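Local coordinates for Sec-alkylsulfatase (Pseudomonas sp. dsm 6611, PDB 4AXH) that hydrolyses (R)-secondary-alkyl sulfates with strict inversion of configuration to give (S)-alcohols, as a zinc-dependent homodimeric member of the metallo-beta-lactamase superfamily, at the interface of chains A and B. Coordinates in Å, arbitrary orientation; residue numbers count along the deposited sequence, not the author numbering. Chains: chain A/B, Sec-alkylsulfatase.

Contact 1: the interface of chains A and B. Residues chain A 445, 453-454, 457; chain B 476, 479, 482.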
# COMPACT_ATOMS: atom_id res chain seq x y z
N PHE A 445 -3.75 21.27 -2.86
CA PHE A 445 -4.51 21.81 -3.99
C PHE A 445 -4.33 20.92 -5.23
O PHE A 445 -3.22 20.42 -5.46
CB PHE A 445 -4.09 23.26 -4.31
CG PHE A 445 -4.72 24.33 -3.46
CD1 PHE A 445 -6.01 24.79 -3.72
CD2 PHE A 445 -4.02 24.91 -2.40
CE1 PHE A 445 -6.59 25.80 -2.94
CE2 PHE A 445 -4.61 25.91 -1.61
CZ PHE A 445 -5.89 26.35 -1.89
N ARG A 453 -2.24 29.46 -8.67
CA ARG A 453 -1.82 30.17 -7.46
C ARG A 453 -0.32 30.34 -7.36
O ARG A 453 0.14 31.39 -6.92
CB ARG A 453 -2.34 29.46 -6.21
CG ARG A 453 -3.82 29.67 -5.96
CD ARG A 453 -4.22 29.11 -4.61
NE ARG A 453 -5.47 29.67 -4.12
CZ ARG A 453 -6.67 29.19 -4.42
NH1 ARG A 453 -6.79 28.16 -5.23
NH2 ARG A 453 -7.77 29.75 -3.91
N TYR A 454 0.44 29.32 -7.77
CA TYR A 454 1.89 29.38 -7.73
C TYR A 454 2.43 30.34 -8.79
O TYR A 454 3.26 31.18 -8.46
CB TYR A 454 2.53 27.98 -7.85
CG TYR A 454 2.65 27.22 -6.54
CD1 TYR A 454 3.63 27.55 -5.60
CD2 TYR A 454 1.85 26.12 -6.28
CE1 TYR A 454 3.76 26.82 -4.42
CE2 TYR A 454 1.97 25.39 -5.09
CZ TYR A 454 2.93 25.75 -4.17
OH TYR A 454 3.01 25.00 -3.01
N ALA A 457 1.85 33.78 -7.61
CA ALA A 457 2.81 34.03 -6.53
C ALA A 457 4.22 34.25 -7.05
O ALA A 457 4.99 34.98 -6.44
CB ALA A 457 2.80 32.87 -5.55
N ASP B 476 -8.26 32.68 2.97
CA ASP B 476 -7.72 31.54 2.22
C ASP B 476 -6.55 30.95 3.02
O ASP B 476 -5.39 30.97 2.58
CB ASP B 476 -7.30 31.99 0.80
CG ASP B 476 -6.83 30.91 -0.17
OD1 ASP B 476 -6.92 29.71 0.18
OD2 ASP B 476 -6.37 31.27 -1.27
N TRP B 479 -4.29 28.21 1.36
CA TRP B 479 -3.17 28.66 0.55
C TRP B 479 -2.09 29.24 1.44
O TRP B 479 -0.91 28.96 1.22
CB TRP B 479 -3.60 29.63 -0.55
CG TRP B 479 -2.47 30.15 -1.39
CD1 TRP B 479 -2.05 31.44 -1.48
CD2 TRP B 479 -1.58 29.38 -2.22
NE1 TRP B 479 -0.97 31.53 -2.33
CE2 TRP B 479 -0.66 30.28 -2.79
CE3 TRP B 479 -1.50 28.01 -2.56
CZ2 TRP B 479 0.35 29.86 -3.67
CZ3 TRP B 479 -0.50 27.60 -3.44
CH2 TRP B 479 0.41 28.52 -3.98
N GLN B 482 0.32 26.60 2.71
CA GLN B 482 1.20 26.09 1.66
C GLN B 482 2.44 27.00 1.51
O GLN B 482 3.55 26.47 1.36
CB GLN B 482 0.44 25.95 0.33
CG GLN B 482 -0.40 24.68 0.25
CD GLN B 482 0.44 23.51 -0.21
OE1 GLN B 482 1.10 23.54 -1.26
NE2 GLN B 482 0.42 22.44 0.58

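Contact 2: the interface of chains A and B. Residues chain A 221, 224-225, 228, 323-326; chain B 384, 431-432.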
# COMPACT_ATOMS: atom_id res chain seq x y z
N ALA A 221 -8.72 -2.13 -12.35
CA ALA A 221 -8.48 -0.64 -12.50
C ALA A 221 -7.72 -0.27 -13.80
O ALA A 221 -6.97 0.73 -13.93
CB ALA A 221 -7.74 -0.11 -11.29
N ALA A 224 -6.93 3.14 -16.32
CA ALA A 224 -5.94 4.10 -15.81
C ALA A 224 -4.55 3.51 -15.93
O ALA A 224 -3.60 4.18 -16.34
CB ALA A 224 -6.24 4.42 -14.37
N MET A 225 -4.44 2.23 -15.59
CA MET A 225 -3.24 1.40 -15.64
C MET A 225 -2.71 1.32 -17.10
O MET A 225 -1.53 1.59 -17.34
CB MET A 225 -3.66 0.01 -15.17
CG MET A 225 -2.70 -0.68 -14.30
SD MET A 225 -3.80 -1.52 -13.11
CE MET A 225 -3.39 -0.78 -11.68
N ARG A 228 -1.45 4.88 -18.27
CA ARG A 228 -0.24 5.21 -17.51
C ARG A 228 0.93 4.30 -17.98
O ARG A 228 2.08 4.73 -17.98
CB ARG A 228 -0.48 5.00 -16.00
CG ARG A 228 -1.14 6.17 -15.25
CD ARG A 228 -1.56 5.76 -13.83
NE ARG A 228 -0.40 5.43 -13.00
CZ ARG A 228 0.07 6.19 -12.01
NH1 ARG A 228 -0.57 7.30 -11.65
NH2 ARG A 228 1.15 5.82 -11.34
N ARG A 323 3.03 2.27 -13.95
CA ARG A 323 1.71 2.25 -14.59
C ARG A 323 0.59 2.35 -13.55
O ARG A 323 -0.56 2.62 -13.90
CB ARG A 323 1.54 0.95 -15.41
CG ARG A 323 1.56 -0.35 -14.61
CD ARG A 323 1.60 -1.53 -15.53
NE ARG A 323 0.35 -2.33 -15.47
CZ ARG A 323 -0.55 -2.44 -16.45
NH1 ARG A 323 -0.36 -1.81 -17.60
NH2 ARG A 323 -1.62 -3.21 -16.29
N GLY A 324 0.94 2.05 -12.29
CA GLY A 324 0.07 2.04 -11.12
C GLY A 324 -0.21 0.62 -10.71
O GLY A 324 -0.53 -0.22 -11.57
N ALA A 325 -0.11 0.31 -9.40
CA ALA A 325 -0.39 -1.00 -8.78
C ALA A 325 -0.36 -0.92 -7.25
O ALA A 325 -0.00 0.12 -6.68
CB ALA A 325 0.63 -2.03 -9.24
N GLU A 326 -0.71 -2.03 -6.59
CA GLU A 326 -0.60 -2.12 -5.13
C GLU A 326 0.91 -2.36 -4.83
O GLU A 326 1.58 -3.10 -5.56
CB GLU A 326 -1.40 -3.32 -4.59
CG GLU A 326 -2.90 -3.24 -4.78
CD GLU A 326 -3.71 -4.44 -4.30
OE1 GLU A 326 -3.18 -5.26 -3.52
OE2 GLU A 326 -4.89 -4.55 -4.71
N LEU B 384 -12.34 4.75 -7.99
CA LEU B 384 -11.96 3.90 -9.13
C LEU B 384 -12.57 4.42 -10.42
O LEU B 384 -11.92 4.40 -11.46
CB LEU B 384 -12.40 2.46 -8.86
CG LEU B 384 -11.33 1.33 -8.72
CD1 LEU B 384 -9.93 1.85 -8.53
CD2 LEU B 384 -11.69 0.39 -7.61
N TYR B 431 -4.56 1.64 -5.07
CA TYR B 431 -4.64 1.04 -6.41
C TYR B 431 -3.59 1.52 -7.36
O TYR B 431 -3.25 0.80 -8.29
CB TYR B 431 -6.04 1.26 -7.05
CG TYR B 431 -7.14 0.41 -6.47
CD1 TYR B 431 -7.28 -0.92 -6.83
CD2 TYR B 431 -8.04 0.95 -5.55
CE1 TYR B 431 -8.26 -1.72 -6.25
CE2 TYR B 431 -9.06 0.17 -5.01
CZ TYR B 431 -9.17 -1.16 -5.37
OH TYR B 431 -10.14 -1.94 -4.83
N LEU B 432 -3.09 2.76 -7.17
CA LEU B 432 -2.10 3.33 -8.08
C LEU B 432 -0.81 3.76 -7.39
O LEU B 432 0.28 3.46 -7.88
CB LEU B 432 -2.70 4.43 -8.99
CG LEU B 432 -3.93 4.01 -9.85
CD1 LEU B 432 -4.56 5.19 -10.57
CD2 LEU B 432 -3.59 2.89 -10.84

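Contact 3: the interface of chains A and B. Residues chain A 374, 377-378, 404-405, 407; chain B 562, 566, 589, 591.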
# COMPACT_ATOMS: atom_id res chain seq x y z
N ASP A 374 20.06 -8.88 -0.11
CA ASP A 374 20.52 -7.68 0.57
C ASP A 374 19.92 -6.39 0.01
O ASP A 374 19.64 -5.50 0.80
CB ASP A 374 22.06 -7.58 0.54
CG ASP A 374 22.82 -8.56 1.42
OD1 ASP A 374 22.18 -9.23 2.26
OD2 ASP A 374 24.06 -8.63 1.27
N ALA A 377 16.19 -6.25 1.27
CA ALA A 377 16.15 -6.06 2.73
C ALA A 377 16.60 -4.67 3.07
O ALA A 377 16.00 -4.05 3.96
CB ALA A 377 17.01 -7.09 3.44
N PHE A 378 17.56 -4.11 2.30
CA PHE A 378 18.03 -2.75 2.51
C PHE A 378 16.89 -1.75 2.25
O PHE A 378 16.69 -0.80 3.02
CB PHE A 378 19.25 -2.41 1.63
CG PHE A 378 19.59 -0.95 1.55
CD1 PHE A 378 20.20 -0.31 2.62
CD2 PHE A 378 19.27 -0.21 0.41
CE1 PHE A 378 20.52 1.06 2.55
CE2 PHE A 378 19.55 1.17 0.35
CZ PHE A 378 20.18 1.80 1.43
N PRO A 404 24.20 0.21 -0.29
CA PRO A 404 25.39 0.20 0.58
C PRO A 404 26.50 -0.76 0.18
O PRO A 404 26.23 -1.75 -0.51
CB PRO A 404 24.81 -0.18 1.94
CG PRO A 404 23.60 -1.04 1.63
CD PRO A 404 23.07 -0.56 0.29
N GLY A 405 27.70 -0.50 0.70
CA GLY A 405 28.89 -1.34 0.54
C GLY A 405 29.21 -1.64 -0.89
O GLY A 405 29.27 -0.73 -1.73
N LEU A 407 27.26 -3.24 -2.99
CA LEU A 407 26.02 -3.19 -3.79
C LEU A 407 25.97 -2.05 -4.86
O LEU A 407 25.34 -2.23 -5.89
CB LEU A 407 24.73 -3.24 -2.92
CG LEU A 407 24.66 -4.30 -1.79
CD1 LEU A 407 23.39 -4.17 -1.00
CD2 LEU A 407 24.72 -5.68 -2.33
N THR B 562 23.11 1.31 8.73
CA THR B 562 23.76 0.94 7.48
C THR B 562 25.09 1.68 7.26
O THR B 562 26.07 1.05 6.91
CB THR B 562 22.75 1.13 6.34
OG1 THR B 562 21.61 0.31 6.61
CG2 THR B 562 23.34 0.79 4.97
N VAL B 566 28.67 -0.64 7.48
CA VAL B 566 29.40 -0.94 6.24
C VAL B 566 30.86 -1.23 6.59
O VAL B 566 31.49 -0.44 7.30
CB VAL B 566 29.24 0.17 5.14
CG1 VAL B 566 30.30 0.06 4.04
CG2 VAL B 566 27.85 0.13 4.50
N ASN B 589 27.06 -5.79 3.77
CA ASN B 589 26.86 -4.48 3.14
C ASN B 589 25.99 -3.58 4.00
O ASN B 589 25.16 -2.85 3.46
CB ASN B 589 26.29 -4.65 1.73
CG ASN B 589 27.24 -5.30 0.78
OD1 ASN B 589 28.35 -4.81 0.56
ND2 ASN B 589 26.81 -6.37 0.14
N VAL B 591 23.53 -4.44 5.90
CA VAL B 591 22.18 -5.02 5.81
C VAL B 591 22.15 -6.31 6.65
O VAL B 591 22.97 -7.21 6.44
CB VAL B 591 21.73 -5.29 4.33
CG1 VAL B 591 20.29 -5.78 4.27
CG2 VAL B 591 21.92 -4.07 3.44

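Contact 1: the interface of chains A and B
A:Arg453 lies lengthwise along the indole of B:Trp479, the two side chains running past each other in opposite directions within the homodimer interface of this alkylsulfatase. Taken from its root, A:Arg453 CB sits over the six-membered ring, 3.6 Å from the centroid, a CH-pi contact. With CG anti to the carbonyl carbon (chi1 -75°) and the chain extended onward to NE, the aliphatic part keeps to that face, and A:Arg453 CD rests 3.6 Å from B:Trp479 CD2 at the ring fusion. Beyond the indole, A:Arg453 NH2 forms a salt bridge with the carboxylate oxygen B:Asp476 OD2 at 3.3 Å, and NE approaches the same oxygen, both hydrogen bonds being weak. The ring of A:Phe445 lies against the guanidinium through CE1, and its CE2 is 3.8 Å from B:Trp479 N, which lies in plane at the ring edge.

B:Asp476 also serves its own chain. Just ahead of helix 477-490, its OD1 accepts a hydrogen bond from B:Trp479 N at 3.3 Å, reached from above the carboxylate plane, an N-cap-like arrangement that ties the salt-bridge partner to the helix start. The indole drives its edge into A:Tyr454: B:Trp479 CH2 stands 3.4 Å above the centre of the A:Tyr454 ring, planes 82° apart, edge-to-face. At the tip of the phenol ring, A:Tyr454 OH donates to the side-chain amide oxygen B:Gln482 OE1 at 3.0 Å, with a C=O...donor angle of 148°.

Contact 2: the interface of chains A and B
B:Tyr431 O, a backbone carbonyl oxygen, is the polar atom nearest chain A, with the amide nitrogen A:Ala325 N at 3.4 Å, too far and not placed for a hydrogen bond. The methyl A:Met225 CE is a van der Waals neighbour of the same oxygen at 3.8 Å. No polar pair bonds across this patch, and the contact appears to rest on van der Waals packing. Chain A contributes helix 222-233 and the 323-326 loop of its metallo-beta-lactamase region, the catalytic part of this type III sulfatase; chain B contributes the end of helix 420-431, the residue after it, and helix 362-388 through B:Leu384.

B:Leu432 is the main insert, with 87 Å² of its surface hidden by chain A. With CG anti to the carbonyl carbon (chi1 -56°), the side chain extends so that B:Leu432 CD2 meets chain A, 3.8 Å from A:Met225 CE and equally far from A:Gly324 CA. A:Met225, bent at chi2 and chi3, crosses the leucine at a slant and brings its terminal methyl to that branch. B:Leu384 CD1 lies over one face of the B:Tyr431 ring, toward its rim, and 4.0 Å from A:Ala221 CB, a doubtful contact since A:Ala221 is poorly ordered. Within chain A, a weak bond that may help hold the sulfate-binding loop residue A:Arg323 against the helix runs from A:Arg228 NE to the carbonyl A:Arg323 O, 3.0 Å long.

Contact 3: the interface of chains A and B
A:Gly405 and B:Asn589 meet across the dimer with positive phi at both residues, 54° in each, the asparagine in the left-handed helical region between strands 581-588 and 591-596 and the glycine at the start of 3-10 helix 405-409. The turn of chain B thus presents its asparagine amide to the 404-407 segment. There B:Asn589 OD1 lies 3.5 Å from A:Gly405 CA, while B:Asn589 CG is 3.8 Å from A:Leu407 CG, the two side chains meeting at a slant. No hydrogen bond crosses this patch; the contacts across it are van der Waals ones.

B:Val591, first residue of its strand, spreads its two methyls along helix 362-388. With CG1 anti to the backbone N (chi1 -175°), that branch reaches A:Ala377 CB at 3.6 Å, whereas CG2 reaches A:Phe378 CB at 3.6 Å. The phenyl ring of A:Phe378 is backed by A:Pro404 of its own chain, whose CD stands over the ring centre. Against this pair comes a methyl from helix 562-565: B:Thr562 CG2 is 3.5 Å from A:Pro404 CB and 3.7 Å from A:Phe378 CE1. B:Val566 flanks the glycine, its CG1 branch 4.0 Å from A:Gly405 CA.

The three contacts are spread over the dimer face: the C-alpha centres lie about 28 Å apart for contacts 1 and 2, 31 Å for contacts 2 and 3, and 41 Å for contacts 1 and 3. Helix 362-388 enters contact 2 from chain B and contact 3 from chain A, so each copy serves both through the two-fold. Contact 1 joins dimerisation-family segments of both chains; B:Tyr431 and B:Leu432 of that family meet the metallo-beta-lactamase region in contact 2, and A:Pro404 to A:Leu407 meet the C-terminal region in contact 3. Contact 2 may couple assembly to the neighbourhood of the sulfate site.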